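Local atomic coordinates of sesquisabinene B synthase 2 (Santalum album, PDB entry 6A2A), a protein that probably converts farnesyl diphosphate into the sesquiterpene sesquisabinene B, as a plant terpene synthase that uses magnesium or manganese ions. Residues Arg145-Thr149 against Asp150-Asn154; Glu177-Leu180 against Asp181-Arg184; Arg501-Trp504 against Lys505-Asn508. All blocks are in the same frame, centred on the assembly; numbering follows the deposited sequence.

Interaction 1 (Arg145-Thr149 against Asp150-Asn154)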
ATOM      1  N   ARG A 145     -49.337 -29.367 -13.690  1.00 28.42           N
ATOM      2  CA  ARG A 145     -50.127 -30.307 -12.914  1.00 32.80           C
ATOM      3  C   ARG A 145     -50.541 -29.812 -11.558  1.00 36.53           C
ATOM      4  O   ARG A 145     -51.377 -30.395 -10.935  1.00 33.84           O
ATOM      5  CB  ARG A 145     -49.457 -31.648 -12.809  1.00 30.68           C
ATOM      6  CG  ARG A 145     -48.525 -31.773 -11.669  1.00 36.13           C
ATOM      7  CD  ARG A 145     -47.838 -33.105 -11.657  1.00 38.77           C
ATOM      8  NE  ARG A 145     -47.375 -33.493 -12.963  1.00 48.05           N
ATOM      9  CZ  ARG A 145     -47.574 -34.677 -13.528  1.00 56.56           C
ATOM     10  NH1 ARG A 145     -48.215 -35.640 -12.903  1.00 48.50           N
ATOM     11  NH2 ARG A 145     -47.100 -34.890 -14.728  1.00 56.95           N
ATOM     12  N   PHE A 146     -49.966 -28.705 -11.129  1.00 27.02           N
ATOM     13  CA  PHE A 146     -50.330 -28.105  -9.873  1.00 26.30           C
ATOM     14  C   PHE A 146     -51.373 -27.028 -10.084  1.00 27.09           C
ATOM     15  O   PHE A 146     -51.719 -26.333  -9.189  1.00 29.02           O
ATOM     16  CB  PHE A 146     -49.094 -27.597  -9.130  1.00 25.84           C
ATOM     17  CG  PHE A 146     -48.120 -28.667  -8.787  1.00 28.25           C
ATOM     18  CD1 PHE A 146     -48.316 -29.469  -7.705  1.00 26.86           C
ATOM     19  CD2 PHE A 146     -47.027 -28.900  -9.562  1.00 25.15           C
ATOM     20  CE1 PHE A 146     -47.424 -30.443  -7.393  1.00 27.59           C
ATOM     21  CE2 PHE A 146     -46.146 -29.886  -9.261  1.00 25.35           C
ATOM     22  CZ  PHE A 146     -46.341 -30.661  -8.172  1.00 27.29           C
ATOM     23  N   LYS A 147     -51.857 -26.874 -11.306  1.00 25.64           N
ATOM     24  CA  LYS A 147     -52.889 -25.932 -11.554  1.00 25.66           C
ATOM     25  C   LYS A 147     -54.133 -26.625 -12.073  1.00 29.10           C
ATOM     26  O   LYS A 147     -54.076 -27.717 -12.511  1.00 33.81           O
ATOM     27  CB  LYS A 147     -52.494 -24.893 -12.592  1.00 31.92           C
ATOM     28  CG  LYS A 147     -51.068 -24.412 -12.563  1.00 32.85           C
ATOM     29  CD  LYS A 147     -50.608 -23.851 -13.894  1.00 38.33           C
ATOM     30  CE  LYS A 147     -51.421 -22.658 -14.289  1.00 38.81           C
ATOM     31  NZ  LYS A 147     -51.333 -22.353 -15.719  1.00 33.16           N
ATOM     32  N   ASP A 148     -55.225 -25.919 -11.981  1.00 31.02           N
ATOM     33  CA  ASP A 148     -56.494 -26.281 -12.557  1.00 38.67           C
ATOM     34  C   ASP A 148     -56.903 -25.154 -13.509  1.00 40.06           C
ATOM     35  O   ASP A 148     -56.147 -24.259 -13.780  1.00 36.10           O
ATOM     36  CB  ASP A 148     -57.560 -26.519 -11.501  1.00 30.00           C
ATOM     37  CG  ASP A 148     -57.842 -25.323 -10.652  1.00 30.00           C
ATOM     38  OD1 ASP A 148     -57.969 -24.200 -11.118  1.00 30.00           O
ATOM     39  OD2 ASP A 148     -58.011 -25.549  -9.473  1.00 30.00           O
ATOM     40  N   THR A 149     -58.110 -25.212 -14.021  1.00 37.03           N
ATOM     41  CA  THR A 149     -58.563 -24.214 -14.943  1.00 41.07           C
ATOM     42  C   THR A 149     -58.453 -22.761 -14.481  1.00 44.39           C
ATOM     43  O   THR A 149     -58.219 -21.894 -15.282  1.00 47.02           O
ATOM     44  CB  THR A 149     -59.961 -24.569 -15.468  1.00 40.70           C
ATOM     45  OG1 THR A 149     -59.922 -25.890 -15.984  1.00 41.89           O
ATOM     46  CG2 THR A 149     -60.368 -23.648 -16.524  1.00 42.59           C
ATOM     47  N   ASP A 150     -58.616 -22.488 -13.201  1.00 43.60           N
ATOM     48  CA  ASP A 150     -58.473 -21.145 -12.715  1.00 42.50           C
ATOM     49  C   ASP A 150     -57.072 -20.711 -12.220  1.00 39.75           C
ATOM     50  O   ASP A 150     -56.904 -19.595 -11.839  1.00 39.88           O
ATOM     51  CB  ASP A 150     -59.484 -20.903 -11.626  1.00 42.88           C
ATOM     52  CG  ASP A 150     -60.891 -20.949 -12.137  1.00 47.12           C
ATOM     53  OD1 ASP A 150     -61.087 -20.890 -13.348  1.00 39.50           O
ATOM     54  OD2 ASP A 150     -61.794 -21.018 -11.312  1.00 47.04           O
ATOM     55  N   GLY A 151     -56.100 -21.602 -12.253  1.00 38.82           N
ATOM     56  CA  GLY A 151     -54.749 -21.277 -11.784  1.00 40.12           C
ATOM     57  C   GLY A 151     -54.242 -22.299 -10.784  1.00 38.92           C
ATOM     58  O   GLY A 151     -54.653 -23.466 -10.777  1.00 34.19           O
ATOM     59  N   PHE A 152     -53.296 -21.883  -9.943  1.00 30.57           N
ATOM     60  CA  PHE A 152     -52.697 -22.832  -9.053  1.00 28.06           C
ATOM     61  C   PHE A 152     -53.792 -23.292  -8.071  1.00 24.46           C
ATOM     62  O   PHE A 152     -54.659 -22.544  -7.764  1.00 28.79           O
ATOM     63  CB  PHE A 152     -51.501 -22.202  -8.325  1.00 28.15           C
ATOM     64  CG  PHE A 152     -50.230 -22.326  -9.112  1.00 24.56           C
ATOM     65  CD1 PHE A 152     -49.462 -23.469  -9.032  1.00 23.05           C
ATOM     66  CD2 PHE A 152     -49.846 -21.326  -9.989  1.00 27.91           C
ATOM     67  CE1 PHE A 152     -48.338 -23.632  -9.812  1.00 27.76           C
ATOM     68  CE2 PHE A 152     -48.726 -21.502 -10.774  1.00 22.55           C
ATOM     69  CZ  PHE A 152     -47.976 -22.628 -10.685  1.00 24.47           C
ATOM     70  N   LYS A 153     -53.702 -24.507  -7.652  1.00 26.24           N
ATOM     71  CA  LYS A 153     -54.773 -25.135  -6.818  1.00 29.92           C
ATOM     72  C   LYS A 153     -54.701 -24.625  -5.375  1.00 29.77           C
ATOM     73  O   LYS A 153     -53.635 -24.750  -4.739  1.00 29.70           O
ATOM     74  CB  LYS A 153     -54.574 -26.636  -6.846  1.00 28.19           C
ATOM     75  CG  LYS A 153     -54.926 -27.293  -8.165  1.00 29.37           C
ATOM     76  CD  LYS A 153     -54.505 -28.731  -8.155  1.00 31.46           C
ATOM     77  CE  LYS A 153     -54.856 -29.426  -9.449  1.00 36.51           C
ATOM     78  NZ  LYS A 153     -54.285 -30.786  -9.479  1.00 41.93           N
ATOM     79  N   ASN A 154     -55.812 -24.096  -4.899  1.00 33.16           N
ATOM     80  CA  ASN A 154     -55.852 -23.400  -3.624  1.00 34.94           C
ATOM     81  C   ASN A 154     -55.433 -24.343  -2.491  1.00 36.83           C
ATOM     82  O   ASN A 154     -54.868 -23.907  -1.461  1.00 35.25           O
ATOM     83  CB  ASN A 154     -57.202 -22.766  -3.334  1.00 38.03           C
ATOM     84  CG  ASN A 154     -57.037 -21.507  -2.510  1.00 45.59           C
ATOM     85  OD1 ASN A 154     -56.251 -20.633  -2.877  1.00 46.84           O
ATOM     86  ND2 ASN A 154     -57.701 -21.440  -1.363  1.00 47.95           N
TER
HETATM   87  O   HOH W   1     -54.026 -31.825 -11.988  1.00 50.35           O
HETATM   88  O   HOH W   2     -57.327 -22.383  -9.077  1.00 37.31           O
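D148 and G151 are the hydrogen-bonded pair of a short antiparallel hairpin: D148 N reaches G151 O at 2.8 Å, and G151 N returns to D148 O at 3.1 Å. A type I turn from D148 to G151 reverses the chain, and G151 takes a positive phi of 128°, a backbone shape suited to glycine. K147 and F152 follow as the non-hydrogen-bonded pair, after which K153 N bonds to F146 O.

With chi1 at 61°, the carboxylate of D148 swings back over the turn, where OD1 accepts D150 N at 2.8 Å, nearly along its C-O axis, in the manner of an Asx turn. Water 2 links this OD1 to F152 O. Away from that carboxylate, K147 CG sits over the centre of the F152 ring, 3.8 Å from the centroid and 5° off the normal, a CH-pi contact; the K147 ammonium continues to a salt bridge with E182. K153, extended beyond CG, passes F146 O and brings NZ to R145 O at 3.3 Å, while water 1 bridges both.

Side-chain and water bonds thus supplement the few backbone bonds that strands of two residues can form, and D148 holds the turn by N-H, carbonyl and carboxylate.

Interaction 2 (Glu177-Leu180 against Asp181-Arg184)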
ATOM      1  N   GLU A 177     -42.305 -17.089 -19.818  1.00 26.05           N
ATOM      2  CA  GLU A 177     -42.650 -18.290 -19.043  1.00 25.10           C
ATOM      3  C   GLU A 177     -43.711 -17.908 -18.006  1.00 29.03           C
ATOM      4  O   GLU A 177     -43.454 -17.720 -16.776  1.00 29.20           O
ATOM      5  CB  GLU A 177     -41.405 -18.944 -18.466  1.00 24.29           C
ATOM      6  CG  GLU A 177     -40.447 -19.505 -19.487  1.00 22.85           C
ATOM      7  CD  GLU A 177     -39.246 -20.187 -18.926  1.00 23.51           C
ATOM      8  OE1 GLU A 177     -38.706 -19.700 -17.889  1.00 26.02           O
ATOM      9  OE2 GLU A 177     -38.807 -21.230 -19.503  1.00 26.22           O
ATOM     10  N   ASP A 178     -44.936 -17.831 -18.512  1.00 26.70           N
ATOM     11  CA  ASP A 178     -46.082 -17.298 -17.840  1.00 30.77           C
ATOM     12  C   ASP A 178     -46.461 -18.111 -16.556  1.00 26.05           C
ATOM     13  O   ASP A 178     -47.028 -17.541 -15.618  1.00 27.19           O
ATOM     14  CB  ASP A 178     -47.292 -17.303 -18.814  1.00 36.95           C
ATOM     15  CG  ASP A 178     -47.470 -18.686 -19.556  1.00 44.99           C
ATOM     16  OD1 ASP A 178     -46.498 -19.218 -20.186  1.00 43.27           O
ATOM     17  OD2 ASP A 178     -48.582 -19.259 -19.521  1.00 48.00           O
ATOM     18  N   ILE A 179     -46.134 -19.382 -16.555  1.00 26.53           N
ATOM     19  CA  ILE A 179     -46.539 -20.251 -15.423  1.00 26.74           C
ATOM     20  C   ILE A 179     -45.656 -19.913 -14.223  1.00 26.29           C
ATOM     21  O   ILE A 179     -46.131 -19.922 -13.081  1.00 24.18           O
ATOM     22  CB  ILE A 179     -46.498 -21.741 -15.761  1.00 29.35           C
ATOM     23  CG1 ILE A 179     -47.463 -22.062 -16.902  1.00 26.09           C
ATOM     24  CG2 ILE A 179     -46.858 -22.565 -14.531  1.00 28.63           C
ATOM     25  CD1 ILE A 179     -47.181 -23.383 -17.509  1.00 28.87           C
ATOM     26  N   LEU A 180     -44.429 -19.475 -14.506  1.00 27.09           N
ATOM     27  CA  LEU A 180     -43.560 -19.102 -13.388  1.00 27.25           C
ATOM     28  C   LEU A 180     -43.965 -17.741 -12.823  1.00 27.62           C
ATOM     29  O   LEU A 180     -43.825 -17.553 -11.604  1.00 26.33           O
ATOM     30  CB  LEU A 180     -42.106 -19.154 -13.825  1.00 25.84           C
ATOM     31  CG  LEU A 180     -41.709 -20.453 -14.515  1.00 29.84           C
ATOM     32  CD1 LEU A 180     -40.284 -20.447 -15.004  1.00 29.47           C
ATOM     33  CD2 LEU A 180     -41.906 -21.609 -13.547  1.00 31.16           C
ATOM     34  N   ASP A 181     -44.470 -16.819 -13.648  1.00 24.84           N
ATOM     35  CA  ASP A 181     -45.020 -15.578 -13.130  1.00 24.61           C
ATOM     36  C   ASP A 181     -46.257 -15.831 -12.259  1.00 25.51           C
ATOM     37  O   ASP A 181     -46.476 -15.189 -11.237  1.00 24.12           O
ATOM     38  CB  ASP A 181     -45.510 -14.676 -14.239  1.00 27.27           C
ATOM     39  CG  ASP A 181     -44.370 -14.148 -15.094  1.00 36.82           C
ATOM     40  OD1 ASP A 181     -43.400 -13.659 -14.500  1.00 35.09           O
ATOM     41  OD2 ASP A 181     -44.448 -14.252 -16.348  1.00 40.35           O
ATOM     42  N   GLU A 182     -47.091 -16.761 -12.722  1.00 23.43           N
ATOM     43  CA  GLU A 182     -48.296 -17.139 -11.950  1.00 25.69           C
ATOM     44  C   GLU A 182     -47.853 -17.771 -10.603  1.00 22.02           C
ATOM     45  O   GLU A 182     -48.518 -17.529  -9.552  1.00 25.53           O
ATOM     46  CB  GLU A 182     -49.123 -18.174 -12.713  1.00 31.04           C
ATOM     47  CG  GLU A 182     -50.015 -17.608 -13.817  1.00 37.18           C
ATOM     48  CD  GLU A 182     -50.465 -18.589 -14.915  1.00 42.27           C
ATOM     49  OE1 GLU A 182     -50.187 -19.809 -14.826  1.00 36.53           O
ATOM     50  OE2 GLU A 182     -51.057 -18.111 -15.904  1.00 48.06           O
ATOM     51  N   ALA A 183     -46.829 -18.617 -10.644  1.00 21.30           N
ATOM     52  CA  ALA A 183     -46.297 -19.303  -9.454  1.00 22.15           C
ATOM     53  C   ALA A 183     -45.813 -18.269  -8.445  1.00 24.43           C
ATOM     54  O   ALA A 183     -46.088 -18.335  -7.234  1.00 22.40           O
ATOM     55  CB  ALA A 183     -45.180 -20.214  -9.835  1.00 22.40           C
ATOM     56  N   ARG A 184     -45.088 -17.276  -8.942  1.00 21.98           N
ATOM     57  CA  ARG A 184     -44.613 -16.206  -8.046  1.00 21.85           C
ATOM     58  C   ARG A 184     -45.772 -15.458  -7.392  1.00 23.24           C
ATOM     59  O   ARG A 184     -45.768 -15.250  -6.151  1.00 21.55           O
ATOM     60  CB  ARG A 184     -43.704 -15.216  -8.789  1.00 24.22           C
ATOM     61  CG  ARG A 184     -43.267 -14.045  -7.918  1.00 25.64           C
ATOM     62  CD  ARG A 184     -42.526 -12.930  -8.666  1.00 26.77           C
ATOM     63  NE  ARG A 184     -43.447 -12.277  -9.582  1.00 28.98           N
ATOM     64  CZ  ARG A 184     -44.301 -11.328  -9.237  1.00 29.62           C
ATOM     65  NH1 ARG A 184     -44.352 -10.896  -7.989  1.00 36.29           N
ATOM     66  NH2 ARG A 184     -45.112 -10.799 -10.142  1.00 37.87           N
TER
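E182 folds back along the preceding helical turn, and its carboxylate ends beside D178 and I179. Its CG stands anti to the carbonyl carbon with the rest of the chain extended, so the aliphatic part runs past the D178 carbonyl: CG lies 3.5 Å from D178 O. At the far end, E182 OE1 comes to 4.1 Å from I179 CG1, the two side chains crossing at a slant.

D178 comes out beside E182. Its chi1 of 48° places CG between the backbone N and the carbonyl carbon, and D178 OD2 and E182 OE2 end 4.5 Å apart, two like charges close together. On another side of the helix D181 turns back toward the start, with OD2 3.6 Å from E177 O. Each of these three acids has a polar partner beyond the turn: E182 OE1 forms a salt bridge with K147, which gives the carboxylate a partner of opposite charge, D178 OD1 takes a hydrogen bond from Q140, and D181 OD1 pairs with K505. A183 points its CB at the preceding turn, 3.4 Å from I179 O, and the residue packs against the F152 ring.

The backbone bonds are uneven at the start. D181 N gives only a weak bond to E177 O at 3.4 Å, whereas E182 N to D178 O is 3.0 Å and A183 N to I179 O is 2.9 Å, so the regular i to i+4 pattern tightens after the first turn.

E177 occupies the N-cap position, its carboxylate being bound by R132 and the W174 amide. Acidic residues gathered in the opening turn, where the helix dipole would favour negative charge, are characteristic of a helix N-terminus, here that of helix 178-192 in the mainly helical N-terminal domain of a plant terpene synthase.

Interaction 3 (Arg501-Trp504 against Lys505-Asn508)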
ATOM      1  N   ARG A 501     -38.036  -7.440 -12.359  1.00 20.00           N
ATOM      2  CA  ARG A 501     -38.284  -8.859 -12.643  1.00 20.65           C
ATOM      3  C   ARG A 501     -37.945  -9.198 -14.100  1.00 20.17           C
ATOM      4  O   ARG A 501     -37.328 -10.219 -14.378  1.00 22.42           O
ATOM      5  CB  ARG A 501     -39.732  -9.247 -12.334  1.00 23.04           C
ATOM      6  CG  ARG A 501     -40.033  -9.147 -10.845  1.00 26.70           C
ATOM      7  CD  ARG A 501     -41.398  -9.741 -10.454  1.00 30.09           C
ATOM      8  NE  ARG A 501     -42.455  -9.059 -11.143  1.00 31.70           N
ATOM      9  CZ  ARG A 501     -43.113  -7.999 -10.670  1.00 31.15           C
ATOM     10  NH1 ARG A 501     -42.831  -7.495  -9.485  1.00 29.30           N
ATOM     11  NH2 ARG A 501     -44.077  -7.452 -11.387  1.00 36.51           N
ATOM     12  N   MET A 502     -38.295  -8.294 -15.001  1.00 22.05           N
ATOM     13  CA  MET A 502     -37.978  -8.484 -16.446  1.00 22.40           C
ATOM     14  C   MET A 502     -36.468  -8.605 -16.679  1.00 18.98           C
ATOM     15  O   MET A 502     -35.998  -9.468 -17.393  1.00 20.39           O
ATOM     16  CB  MET A 502     -38.544  -7.306 -17.245  1.00 22.44           C
ATOM     17  CG  MET A 502     -38.261  -7.394 -18.745  1.00 26.01           C
ATOM     18  SD  MET A 502     -36.718  -6.618 -19.345  1.00 31.91           S
ATOM     19  CE  MET A 502     -37.088  -4.931 -18.895  1.00 27.52           C
ATOM     20  N   TRP A 503     -35.675  -7.671 -16.157  1.00 21.72           N
ATOM     21  CA  TRP A 503     -34.230  -7.711 -16.439  1.00 18.52           C
ATOM     22  C   TRP A 503     -33.576  -8.919 -15.782  1.00 20.17           C
ATOM     23  O   TRP A 503     -32.671  -9.496 -16.334  1.00 18.95           O
ATOM     24  CB  TRP A 503     -33.575  -6.392 -16.023  1.00 19.67           C
ATOM     25  CG  TRP A 503     -33.782  -5.233 -16.941  1.00 19.26           C
ATOM     26  CD1 TRP A 503     -34.469  -4.087 -16.698  1.00 20.20           C
ATOM     27  CD2 TRP A 503     -33.269  -5.113 -18.277  1.00 17.58           C
ATOM     28  NE1 TRP A 503     -34.458  -3.264 -17.808  1.00 22.81           N
ATOM     29  CE2 TRP A 503     -33.718  -3.870 -18.777  1.00 19.50           C
ATOM     30  CE3 TRP A 503     -32.535  -5.960 -19.100  1.00 20.54           C
ATOM     31  CZ2 TRP A 503     -33.406  -3.446 -20.062  1.00 20.37           C
ATOM     32  CZ3 TRP A 503     -32.279  -5.557 -20.394  1.00 22.43           C
ATOM     33  CH2 TRP A 503     -32.665  -4.308 -20.827  1.00 20.22           C
ATOM     34  N   TRP A 504     -34.070  -9.356 -14.603  1.00 18.22           N
ATOM     35  CA  TRP A 504     -33.617 -10.604 -14.064  1.00 16.58           C
ATOM     36  C   TRP A 504     -33.912 -11.775 -15.016  1.00 16.58           C
ATOM     37  O   TRP A 504     -33.109 -12.668 -15.127  1.00 18.01           O
ATOM     38  CB  TRP A 504     -34.246 -10.840 -12.673  1.00 16.98           C
ATOM     39  CG  TRP A 504     -33.344 -10.534 -11.516  1.00 17.33           C
ATOM     40  CD1 TRP A 504     -33.469  -9.469 -10.682  1.00 17.24           C
ATOM     41  CD2 TRP A 504     -32.167 -11.227 -11.100  1.00 17.43           C
ATOM     42  NE1 TRP A 504     -32.477  -9.487  -9.747  1.00 18.06           N
ATOM     43  CE2 TRP A 504     -31.673 -10.549  -9.965  1.00 16.71           C
ATOM     44  CE3 TRP A 504     -31.502 -12.392 -11.514  1.00 17.72           C
ATOM     45  CZ2 TRP A 504     -30.571 -10.991  -9.246  1.00 16.40           C
ATOM     46  CZ3 TRP A 504     -30.386 -12.806 -10.823  1.00 19.88           C
ATOM     47  CH2 TRP A 504     -29.939 -12.120  -9.689  1.00 17.61           C
ATOM     48  N   LYS A 505     -35.094 -11.817 -15.589  1.00 18.99           N
ATOM     49  CA  LYS A 505     -35.408 -12.876 -16.585  1.00 18.25           C
ATOM     50  C   LYS A 505     -34.382 -12.903 -17.732  1.00 20.82           C
ATOM     51  O   LYS A 505     -33.911 -13.953 -18.162  1.00 19.91           O
ATOM     52  CB  LYS A 505     -36.824 -12.656 -17.091  1.00 20.39           C
ATOM     53  CG  LYS A 505     -37.940 -13.098 -16.138  1.00 20.70           C
ATOM     54  CD  LYS A 505     -39.254 -12.532 -16.562  1.00 21.42           C
ATOM     55  CE  LYS A 505     -40.362 -12.821 -15.585  1.00 23.91           C
ATOM     56  NZ  LYS A 505     -41.647 -12.279 -16.061  1.00 28.98           N
ATOM     57  N   ARG A 506     -34.008 -11.727 -18.215  1.00 20.30           N
ATOM     58  CA  ARG A 506     -32.992 -11.650 -19.280  1.00 21.46           C
ATOM     59  C   ARG A 506     -31.635 -12.119 -18.788  1.00 19.69           C
ATOM     60  O   ARG A 506     -30.937 -12.841 -19.461  1.00 22.54           O
ATOM     61  CB  ARG A 506     -33.001 -10.206 -19.822  1.00 24.13           C
ATOM     62  CG  ARG A 506     -34.373  -9.775 -20.301  1.00 25.08           C
ATOM     63  CD  ARG A 506     -34.424  -8.676 -21.345  1.00 28.26           C
ATOM     64  NE  ARG A 506     -34.185  -9.231 -22.660  1.00 28.51           N
ATOM     65  CZ  ARG A 506     -34.310  -8.530 -23.787  1.00 29.52           C
ATOM     66  NH1 ARG A 506     -34.685  -7.250 -23.750  1.00 34.96           N
ATOM     67  NH2 ARG A 506     -34.086  -9.130 -24.931  1.00 33.50           N
ATOM     68  N   LEU A 507     -31.170 -11.680 -17.592  1.00 20.55           N
ATOM     69  CA  LEU A 507     -29.970 -12.201 -16.978  1.00 21.28           C
ATOM     70  C   LEU A 507     -29.952 -13.738 -16.870  1.00 22.12           C
ATOM     71  O   LEU A 507     -28.947 -14.362 -17.174  1.00 22.13           O
ATOM     72  CB  LEU A 507     -29.897 -11.621 -15.556  1.00 24.49           C
ATOM     73  CG  LEU A 507     -29.079 -10.398 -15.220  1.00 27.83           C
ATOM     74  CD1 LEU A 507     -28.812 -10.365 -13.704  1.00 23.39           C
ATOM     75  CD2 LEU A 507     -27.782 -10.258 -16.001  1.00 30.70           C
ATOM     76  N   ASN A 508     -31.055 -14.348 -16.357  1.00 19.70           N
ATOM     77  CA  ASN A 508     -31.158 -15.774 -16.183  1.00 21.04           C
ATOM     78  C   ASN A 508     -30.974 -16.501 -17.522  1.00 18.72           C
ATOM     79  O   ASN A 508     -30.206 -17.423 -17.615  1.00 21.98           O
ATOM     80  CB  ASN A 508     -32.542 -16.176 -15.625  1.00 20.50           C
ATOM     81  CG  ASN A 508     -32.762 -15.794 -14.174  1.00 20.30           C
ATOM     82  OD1 ASN A 508     -31.792 -15.538 -13.458  1.00 19.30           O
ATOM     83  ND2 ASN A 508     -34.015 -15.751 -13.771  1.00 20.04           N
TER
HETATM   84  O   HOH W   3     -42.887 -10.302 -13.829  1.00 45.07           O
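R506 lies alongside M502, one helical turn earlier, and its CB, CG and CD each meet something in that turn. CB is 3.6 Å from W503 O. CG, set by a chi1 of -56° beside the backbone N, drops to 3.3 Å from M502 O and also touches the sulfur. CD touches two side chains: it is 3.7 Å from M502 SD and 3.9 Å from W503 CZ3, approaching the indole obliquely. There the chain bends at chi3, and the guanidinium is turned to within 20° of the W503 ring plane, with NE in a long, weak ion pair with E175.

All this happens on helix 489-510 of the all-helical metal-binding domain of the terpene synthase fold, whose backbone is regular here: L507 N meets W503 O at 2.9 Å, with an N-H...O angle of 175°.

On another face of the helix W504 takes the side-chain contacts. L507 CD1 lies over its six-membered ring, 4.2 Å from the centroid, as a CH-pi contact displaced toward the rim, while N508 OD1 approaches the edge at 3.7 Å from W504 CE3. The indole NE1 hydrogen-bonds to H533, and W217 stacks on the ring. N508 is held by its amide ends: ND2 donates to the carbonyls of F171 and G173, and OD1 bonds to H216 NE2.

The three contacts come in series along the chain, interaction 1 in the hairpin of strands 147-148 and 151-152, interaction 2 at the start of helix 178-192, interaction 3 within helix 489-510. Interactions 1 and 2 share the N-terminal domain, their centres about 12 Å apart, and meet through the K147-E182 salt bridge and the packing of F152 on A183. Interaction 3 belongs to the metal-binding domain, its centre about 13 Å from that of interaction 2, joined by the D181-K505 salt bridge. Interactions 1 and 3 do not touch: centres about 25 Å apart, nearest atoms about 13 Å. Helix 178-192 therefore stands between hairpin and helix 489-510, linking the two domains away from the metal-binding residues.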